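Local structure of ammonium transporter (Kuenenia stuttgartiensis, 6EU6) at residues V57-G62 with L79-D84; G113-R118 with M179-M184. The protein probably binds ammonium through a membrane-embedded ammonium transporter domain and, as a sensor Amt protein, takes part in signalling the presence of ammonium across the membrane. One frame throughout, in Å; residues are numbered along the deposited sequence.

Contact 1 of 2, residues V57-G62 with L79-D84; sequences VFFSVG and LFFAND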
loop_
_atom_site.group_PDB
_atom_site.type_symbol
_atom_site.label_atom_id
_atom_site.label_comp_id
_atom_site.label_asym_id
_atom_site.label_seq_id
_atom_site.Cartn_x
_atom_site.Cartn_y
_atom_site.Cartn_z
ATOM N N VAL A 57 16.986 -9.689 -15.314
ATOM C CA VAL A 57 18.301 -10.330 -15.122
ATOM C C VAL A 57 18.140 -11.508 -14.180
ATOM O O VAL A 57 18.739 -12.568 -14.358
ATOM C CB VAL A 57 19.313 -9.301 -14.625
ATOM C CG1 VAL A 57 20.620 -9.982 -14.145
ATOM C CG2 VAL A 57 19.565 -8.282 -15.691
ATOM N N PHE A 58 17.289 -11.364 -13.166
ATOM C CA PHE A 58 17.134 -12.424 -12.210
ATOM C C PHE A 58 16.332 -13.565 -12.832
ATOM O O PHE A 58 16.654 -14.738 -12.579
ATOM C CB PHE A 58 16.442 -11.982 -10.920
ATOM C CG PHE A 58 16.562 -12.979 -9.786
ATOM C CD1 PHE A 58 17.747 -13.180 -9.151
ATOM C CD2 PHE A 58 15.506 -13.711 -9.389
ATOM C CE1 PHE A 58 17.856 -14.093 -8.114
ATOM C CE2 PHE A 58 15.597 -14.634 -8.359
ATOM C CZ PHE A 58 16.776 -14.795 -7.696
ATOM N N PHE A 59 15.317 -13.232 -13.645
ATOM C CA PHE A 59 14.605 -14.252 -14.404
ATOM C C PHE A 59 15.589 -15.032 -15.303
ATOM O O PHE A 59 15.541 -16.272 -15.362
ATOM C CB PHE A 59 13.503 -13.647 -15.230
ATOM C CG PHE A 59 12.839 -14.602 -16.197
ATOM C CD1 PHE A 59 11.849 -15.466 -15.780
ATOM C CD2 PHE A 59 13.170 -14.588 -17.527
ATOM C CE1 PHE A 59 11.260 -16.360 -16.673
ATOM C CE2 PHE A 59 12.588 -15.469 -18.420
ATOM C CZ PHE A 59 11.662 -16.364 -17.993
ATOM N N SER A 60 16.486 -14.333 -15.968
ATOM C CA SER A 60 17.286 -14.992 -17.018
ATOM C C SER A 60 18.399 -15.844 -16.399
ATOM O O SER A 60 18.558 -17.037 -16.741
ATOM C CB SER A 60 17.931 -13.950 -17.925
ATOM O OG SER A 60 16.919 -13.186 -18.521
ATOM N N VAL A 61 19.212 -15.219 -15.568
ATOM C CA VAL A 61 20.348 -15.940 -14.974
ATOM C C VAL A 61 20.436 -16.016 -13.480
ATOM O O VAL A 61 20.897 -17.054 -12.908
ATOM C CB VAL A 61 21.686 -15.457 -15.549
ATOM C CG1 VAL A 61 21.623 -15.473 -17.052
ATOM C CG2 VAL A 61 22.010 -14.089 -15.097
ATOM N N GLY A 62 19.984 -14.968 -12.803
ATOM C CA GLY A 62 20.208 -14.925 -11.349
ATOM C C GLY A 62 19.620 -16.082 -10.577
ATOM O O GLY A 62 20.267 -16.681 -9.719
ATOM N N LEU A 79 18.128 -24.018 -14.219
ATOM C CA LEU A 79 16.962 -23.181 -13.914
ATOM C C LEU A 79 17.123 -21.755 -14.458
ATOM O O LEU A 79 16.400 -20.809 -14.066
ATOM C CB LEU A 79 16.696 -23.152 -12.439
ATOM C CG LEU A 79 16.286 -24.478 -11.814
ATOM C CD1 LEU A 79 16.256 -24.421 -10.311
ATOM C CD2 LEU A 79 14.927 -24.879 -12.359
ATOM N N PHE A 80 18.015 -21.603 -15.419
ATOM C CA PHE A 80 18.032 -20.392 -16.207
ATOM C C PHE A 80 16.709 -20.209 -16.969
ATOM O O PHE A 80 16.152 -21.194 -17.499
ATOM C CB PHE A 80 19.239 -20.379 -17.148
ATOM C CG PHE A 80 20.513 -20.617 -16.438
ATOM C CD1 PHE A 80 20.933 -19.714 -15.457
ATOM C CD2 PHE A 80 21.276 -21.755 -16.689
ATOM C CE1 PHE A 80 22.098 -19.908 -14.776
ATOM C CE2 PHE A 80 22.446 -21.968 -15.991
ATOM C CZ PHE A 80 22.872 -21.052 -15.029
ATOM N N PHE A 81 16.189 -18.963 -16.995
ATOM C CA PHE A 81 14.928 -18.655 -17.668
ATOM C C PHE A 81 13.788 -19.465 -17.065
ATOM O O PHE A 81 12.811 -19.817 -17.757
ATOM C CB PHE A 81 15.011 -18.906 -19.172
ATOM C CG PHE A 81 16.111 -18.140 -19.835
ATOM C CD1 PHE A 81 16.011 -16.753 -20.005
ATOM C CD2 PHE A 81 17.249 -18.778 -20.275
ATOM C CE1 PHE A 81 17.011 -16.051 -20.576
ATOM C CE2 PHE A 81 18.244 -18.072 -20.851
ATOM C CZ PHE A 81 18.124 -16.717 -21.022
ATOM N N ALA A 82 13.973 -19.820 -15.797
ATOM C CA ALA A 82 13.044 -20.660 -15.066
ATOM C C ALA A 82 12.844 -22.036 -15.732
ATOM O O ALA A 82 11.779 -22.606 -15.633
ATOM C CB ALA A 82 11.716 -19.952 -14.924
ATOM N N ASN A 83 13.895 -22.577 -16.327
ATOM C CA ASN A 83 13.792 -23.801 -17.155
ATOM C C ASN A 83 13.386 -24.978 -16.299
ATOM O O ASN A 83 14.123 -25.408 -15.432
ATOM C CB ASN A 83 15.136 -24.073 -17.893
ATOM C CG ASN A 83 15.093 -25.321 -18.774
ATOM O OD1 ASN A 83 14.326 -26.208 -18.538
ATOM N ND2 ASN A 83 15.834 -25.310 -19.843
ATOM N N ASP A 84 12.185 -25.476 -16.593
ATOM C CA ASP A 84 11.572 -26.601 -15.957
ATOM C C ASP A 84 11.213 -26.382 -14.516
ATOM O O ASP A 84 11.116 -27.335 -13.748
ATOM C CB ASP A 84 12.451 -27.843 -16.121
ATOM C CG ASP A 84 12.324 -28.430 -17.469
ATOM O OD1 ASP A 84 11.320 -28.057 -18.137
ATOM O OD2 ASP A 84 13.217 -29.243 -17.856
HETATM O O HOH W 1 17.326 -18.060 -13.721
#

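Contact 2 of 2, residues G113-R118 with M179-M184; sequences GAIAER and MAAAIM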
loop_
_atom_site.group_PDB
_atom_site.type_symbol
_atom_site.label_atom_id
_atom_site.label_comp_id
_atom_site.label_asym_id
_atom_site.label_seq_id
_atom_site.Cartn_x
_atom_site.Cartn_y
_atom_site.Cartn_z
ATOM N N GLY A 113 20.399 4.753 -3.748
ATOM C CA GLY A 113 20.425 5.824 -2.773
ATOM C C GLY A 113 21.826 6.189 -2.336
ATOM O O GLY A 113 22.075 7.321 -1.931
ATOM N N ALA A 114 22.732 5.232 -2.369
ATOM C CA ALA A 114 24.123 5.481 -1.953
ATOM C C ALA A 114 24.861 6.366 -2.975
ATOM O O ALA A 114 25.667 7.229 -2.606
ATOM C CB ALA A 114 24.818 4.182 -1.776
ATOM N N ILE A 115 24.531 6.223 -4.255
ATOM C CA ILE A 115 25.187 7.080 -5.292
ATOM C C ILE A 115 24.299 8.154 -5.922
ATOM O O ILE A 115 24.622 8.770 -6.952
ATOM C CB ILE A 115 25.858 6.215 -6.354
ATOM C CG1 ILE A 115 24.864 5.358 -7.066
ATOM C CG2 ILE A 115 26.947 5.359 -5.675
ATOM C CD1 ILE A 115 25.426 4.594 -8.261
ATOM N N ALA A 116 23.175 8.430 -5.275
ATOM C CA ALA A 116 22.285 9.453 -5.751
ATOM C C ALA A 116 22.944 10.840 -5.848
ATOM O O ALA A 116 23.902 11.187 -5.091
ATOM C CB ALA A 116 21.064 9.549 -4.851
ATOM N N GLU A 117 22.379 11.658 -6.745
ATOM C CA GLU A 117 22.712 13.112 -6.816
ATOM C C GLU A 117 23.951 13.459 -7.644
ATOM O O GLU A 117 24.019 14.579 -8.117
ATOM C CB GLU A 117 22.789 13.830 -5.416
ATOM C CG GLU A 117 21.655 13.410 -4.466
ATOM C CD GLU A 117 21.066 14.575 -3.719
ATOM O OE1 GLU A 117 19.956 15.036 -4.025
ATOM O OE2 GLU A 117 21.737 15.043 -2.808
ATOM N N ARG A 118 24.842 12.502 -7.893
ATOM C CA ARG A 118 26.067 12.826 -8.631
ATOM C C ARG A 118 26.603 11.722 -9.511
ATOM O O ARG A 118 27.475 11.967 -10.332
ATOM C CB ARG A 118 27.134 13.378 -7.704
ATOM C CG ARG A 118 27.954 12.324 -6.927
ATOM C CD ARG A 118 27.141 11.595 -5.860
ATOM N NE ARG A 118 27.998 10.859 -4.923
ATOM C CZ ARG A 118 27.606 10.074 -3.933
ATOM N NH1 ARG A 118 26.310 9.952 -3.655
ATOM N NH2 ARG A 118 28.484 9.432 -3.197
ATOM N N MET A 179 28.483 0.516 -1.099
ATOM C CA MET A 179 29.602 1.227 -0.509
ATOM C C MET A 179 30.777 1.389 -1.522
ATOM O O MET A 179 31.380 2.474 -1.603
ATOM C CB MET A 179 30.137 0.508 0.718
ATOM C CG MET A 179 31.335 1.215 1.307
ATOM S SD MET A 179 31.751 0.434 2.880
ATOM C CE MET A 179 32.951 -0.715 2.381
ATOM N N ALA A 180 31.078 0.324 -2.265
ATOM C CA ALA A 180 32.036 0.447 -3.337
ATOM C C ALA A 180 31.643 1.480 -4.349
ATOM O O ALA A 180 32.469 2.266 -4.855
ATOM C CB ALA A 180 32.236 -0.900 -4.030
ATOM N N ALA A 181 30.380 1.439 -4.746
ATOM C CA ALA A 181 29.921 2.428 -5.720
ATOM C C ALA A 181 30.054 3.893 -5.174
ATOM O O ALA A 181 30.524 4.797 -5.899
ATOM C CB ALA A 181 28.487 2.107 -6.149
ATOM N N ALA A 182 29.704 4.130 -3.895
ATOM C CA ALA A 182 29.799 5.449 -3.355
ATOM C C ALA A 182 31.277 5.946 -3.337
ATOM O O ALA A 182 31.570 7.141 -3.500
ATOM C CB ALA A 182 29.240 5.503 -1.947
ATOM N N ILE A 183 32.166 5.027 -3.075
ATOM C CA ILE A 183 33.599 5.327 -3.038
ATOM C C ILE A 183 34.114 5.694 -4.417
ATOM O O ILE A 183 34.749 6.698 -4.590
ATOM C CB ILE A 183 34.432 4.146 -2.491
ATOM C CG1 ILE A 183 34.287 4.115 -0.983
ATOM C CG2 ILE A 183 35.941 4.349 -2.732
ATOM C CD1 ILE A 183 34.825 2.840 -0.345
ATOM N N MET A 184 33.828 4.877 -5.401
ATOM C CA MET A 184 34.293 5.114 -6.735
ATOM C C MET A 184 33.636 6.318 -7.365
ATOM O O MET A 184 34.264 6.987 -8.174
ATOM C CB MET A 184 34.073 3.829 -7.538
ATOM C CG MET A 184 34.932 2.668 -7.035
ATOM S SD MET A 184 36.707 3.144 -7.174
ATOM C CE MET A 184 36.731 3.424 -8.918
HETATM O O HOH W 2 31.402 9.194 -1.569
#

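Contact 1 of 2, residues V57-G62 with L79-D84
The side chains of F59 and F81 cross at about a right angle, F59 CE2 lying 4.0 Å from CD1 at the edge of the F81 ring and near its plane. One face of F59 receives the backbone of F81 instead: F81 CA stands 4.2 Å from the F59 ring centroid, a CH-pi contact displaced toward the rim. The F81 ring in turn has the carbonyl oxygen S60 O over the centre of one face, while its CE1 closes on S60 CB at 3.5 Å and on S60 OG. The first torsion of F81 (chi1 -57°) sets CG beside its own backbone N. Both S60 O and V61 O lie at the edge of the F80 ring, V61 O in the ring plane 3.6 Å from CE1. A82 CB approaches F59 CE1 obliquely.

Between the backbones, F81 N reaches two helix carbonyls. Its bond to S60 O is 3.1 Å; the one to F59 O is weak. A water donates to both F59 O and L79 O, bridging them beside that weak bond. In the pi-type turn at 58-62, V61 N and G62 N both bond to V57 O.

The contact pins the loop after strand 75-76 against helix 40-67 of the helical ammonium transporter domain. S60 OG bonds back to L56 O in that helix, F80 meets F65 ring to ring, and F59 and A82 touch M101 and F97, respectively, of helix 93-114. F59 also packs on M244 of a neighbouring subunit, placing this face where two chains of the three-chain assembly meet.

Contact 2 of 2, residues G113-R118 with M179-M184
A114 O accepts a 3.0 Å hydrogen bond from R118 NH1, and A182 CB packs against the same oxygen at 4.0 Å. R118 NH1 also donates to A116 O at 3.1 Å. This second bond is the straighter, 166° at the hydrogen against 137°, and A116 O lies in the guanidinium plane, whereas A114 O is tilted out of it. One nitrogen thus clasps two carbonyls of its own turn.

The other terminal nitrogen faces helix 167-185. R118 NH2 is 3.9 Å from A182 O, too long for a direct bond, and a water spans the gap: it donates to A182 O at 2.8 Å and accepts weakly from R118 NH2. The R118 chain starts with CG between the backbone N and the carbonyl carbon (chi1 82°), and the chain bends at chi2. Its NE bonds to G186 O and its NH2 to D317 O, so backbone carbonyls from several parts of the chain meet the guanidinium.

The apolar half of the contact rests on I115. Its CG2 branch, anti to the carbonyl carbon, meets the helix backbone 3.5 Å from A182 N and comes within 3.6 Å of A181 CB. The small alanine side chains let this methyl approach the helix closely. A181 also touches F379 of helix 353-385, A182 touches I316, and I183 of helix 167-185 lines the maltoside detergent pocket. This is packing inside the helical bundle of one subunit of the ammonium transporter fold.

Chemically, a buried charged group is matched here by carbonyl dipoles and a water, an arrangement that would be expected to spread and stabilise the positive charge while tying the 113-118 turn to helix 167-185.

How the contacts relate
Both contacts involve a helix and irregular chain, but they lie in different surroundings: their centres are 29 Å apart, their nearest atoms about 16 Å, and they do not touch. The touching residues of contact 2 are all buried, whereas contact 1 is partly buried, with F81 exposed. Helix 93-114 runs from beside contact 1, where it supplies M101 and F97, to contact 2. The chemistry differs accordingly. Contact 1 joins segments near in sequence through aromatic rings and direct backbone bonds, next to a second subunit; contact 2 joins segments distant in sequence through close methyl packing and an arginine bonded to carbonyls and bridged by water, with no other subunit touching it.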